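Local coordinates for thioesterase superfamily protein (Shewanella loihica, PDB 2PRX) that probably hydrolyses thioesters, as a hotdog-fold member of the thioesterase superfamily, at residues Y34-G37 against E38-I41. Sequence-based numbering, arbitrary orientation.
Sequences YWRG and EQTI
Arg36 and Ile41 cross on one face of a tight beta hairpin, the methylene part of the arginine lying against both branches of the isoleucine. Arg36 CD comes within 3.5 Å of Ile41 CD1, and Arg36 CB lies equally near the other methyl, Ile41 CG2. With CG1 anti to the backbone N (chi1 -177°), Ile41 turns its longer branch outward, so that CD1 meets Arg36 CD, while CG2 stays low beside Arg36 CB. A long aliphatic stem suits Arg36 here, since it supplies hydrocarbon while carrying its charge outward. Shortening Ile41 to an alanine would remove both methyls and probably leave a gap beside Arg36 CB and CD, with the guanidinium freer to swing. Gln39 runs alongside Arg36, but its OE1 stays 3.6 Å from Arg36 NH1, too far for a hydrogen bond, so the polar ends are merely neighbours.

On the face turned to helix 59-78, Thr40 lays CG2 over the six-membered ring of Trp35, 4.1 Å from its centroid, a CH-pi contact offset toward the rim. Thr40 OG1 is hydrogen-bonded to Ser73 OG of that helix.

The backbone closes through a type II' turn from Arg36 to Gln39, where Gly37 takes angles that would jam a CB against the preceding carbonyl. Strand 34-36 is outermost in the chain's sheet; strand 39-44 pairs with 114-122, where Ile41 packs on Val117. The chemistry thus divides by face: methyl-on-indole packing and a hydroxyl tied to the helix on one, hydrocarbon under polar ends on the other.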
loop_
_atom_site.group_PDB
_atom_site.type_symbol
_atom_site.label_atom_id
_atom_site.label_comp_id
_atom_site.label_asym_id
_atom_site.label_seq_id
_atom_site.Cartn_x
_atom_site.Cartn_y
_atom_site.Cartn_z
ATOM N N TYR A 34 -8.968 -17.339 -3.395
ATOM C CA TYR A 34 -9.654 -18.451 -4.037
ATOM C C TYR A 34 -10.258 -18.035 -5.372
ATOM O O TYR A 34 -10.584 -16.879 -5.608
ATOM C CB TYR A 34 -10.841 -18.990 -3.218
ATOM C CG TYR A 34 -10.488 -19.333 -1.796
ATOM C CD1 TYR A 34 -10.571 -18.398 -0.779
ATOM C CD2 TYR A 34 -10.049 -20.618 -1.480
ATOM C CE1 TYR A 34 -10.241 -18.716 0.523
ATOM C CE2 TYR A 34 -9.720 -20.939 -0.180
ATOM C CZ TYR A 34 -9.813 -19.991 0.821
ATOM O OH TYR A 34 -9.472 -20.350 2.105
ATOM N N TRP A 35 -10.457 -19.040 -6.236
ATOM C CA TRP A 35 -11.235 -18.793 -7.448
ATOM C C TRP A 35 -12.703 -18.534 -7.119
ATOM O O TRP A 35 -13.332 -19.175 -6.272
ATOM C CB TRP A 35 -11.095 -19.971 -8.414
ATOM C CG TRP A 35 -9.834 -19.963 -9.223
ATOM C CD1 TRP A 35 -8.757 -20.796 -9.176
ATOM C CD2 TRP A 35 -9.539 -18.992 -10.241
ATOM N NE1 TRP A 35 -7.815 -20.429 -10.097
ATOM C CE2 TRP A 35 -8.279 -19.317 -10.764
ATOM C CE3 TRP A 35 -10.262 -17.895 -10.738
ATOM C CZ2 TRP A 35 -7.697 -18.565 -11.791
ATOM C CZ3 TRP A 35 -9.673 -17.158 -11.750
ATOM C CH2 TRP A 35 -8.415 -17.496 -12.250
ATOM N N ARG A 36 -13.278 -17.563 -7.788
ATOM C CA ARG A 36 -14.706 -17.291 -7.777
ATOM C C ARG A 36 -15.184 -17.321 -9.218
ATOM O O ARG A 36 -15.590 -16.331 -9.808
ATOM C CB ARG A 36 -15.026 -15.942 -7.148
ATOM C CG ARG A 36 -16.496 -15.564 -7.148
ATOM C CD ARG A 36 -16.838 -14.746 -5.904
ATOM N NE ARG A 36 -18.255 -14.410 -5.864
ATOM C CZ ARG A 36 -18.854 -13.307 -6.256
ATOM N NH1 ARG A 36 -18.201 -12.275 -6.775
ATOM N NH2 ARG A 36 -20.176 -13.210 -6.121
ATOM N N GLY A 37 -15.092 -18.509 -9.825
ATOM C CA GLY A 37 -15.439 -18.583 -11.237
ATOM C C GLY A 37 -14.260 -18.099 -12.077
ATOM O O GLY A 37 -13.228 -18.764 -12.087
ATOM N N GLU A 38 -14.452 -16.985 -12.762
ATOM C CA GLU A 38 -13.488 -16.372 -13.642
ATOM C C GLU A 38 -12.753 -15.236 -12.919
ATOM O O GLU A 38 -11.721 -14.766 -13.403
ATOM C CB GLU A 38 -14.220 -15.821 -14.868
ATOM C CG GLU A 38 -14.905 -16.899 -15.698
ATOM C CD GLU A 38 -16.421 -16.886 -15.631
ATOM O OE1 GLU A 38 -17.024 -15.832 -15.886
ATOM O OE2 GLU A 38 -17.002 -17.945 -15.307
ATOM N N GLN A 39 -13.317 -14.843 -11.790
ATOM C CA GLN A 39 -12.806 -13.858 -10.857
ATOM C C GLN A 39 -12.146 -14.633 -9.721
ATOM O O GLN A 39 -12.278 -15.844 -9.500
ATOM C CB GLN A 39 -13.897 -12.960 -10.283
ATOM C CG GLN A 39 -14.665 -12.145 -11.292
ATOM C CD GLN A 39 -15.853 -11.410 -10.706
ATOM O OE1 GLN A 39 -15.990 -11.297 -9.489
ATOM N NE2 GLN A 39 -16.709 -10.893 -11.577
ATOM N N THR A 40 -11.380 -13.910 -8.934
ATOM C CA THR A 40 -10.845 -14.488 -7.697
ATOM C C THR A 40 -11.512 -13.707 -6.583
ATOM O O THR A 40 -12.176 -12.708 -6.906
ATOM C CB THR A 40 -9.322 -14.419 -7.610
ATOM O OG1 THR A 40 -8.909 -13.040 -7.435
ATOM C CG2 THR A 40 -8.660 -14.899 -8.892
ATOM N N ILE A 41 -11.362 -14.142 -5.345
ATOM C CA ILE A 41 -11.971 -13.471 -4.203
ATOM C C ILE A 41 -11.273 -13.837 -2.900
ATOM O O ILE A 41 -10.659 -14.891 -2.746
ATOM C CB ILE A 41 -13.477 -13.799 -4.104
ATOM C CG1 ILE A 41 -14.231 -13.103 -2.983
ATOM C CG2 ILE A 41 -13.660 -15.312 -4.020
ATOM C CD1 ILE A 41 -15.715 -12.956 -3.174
#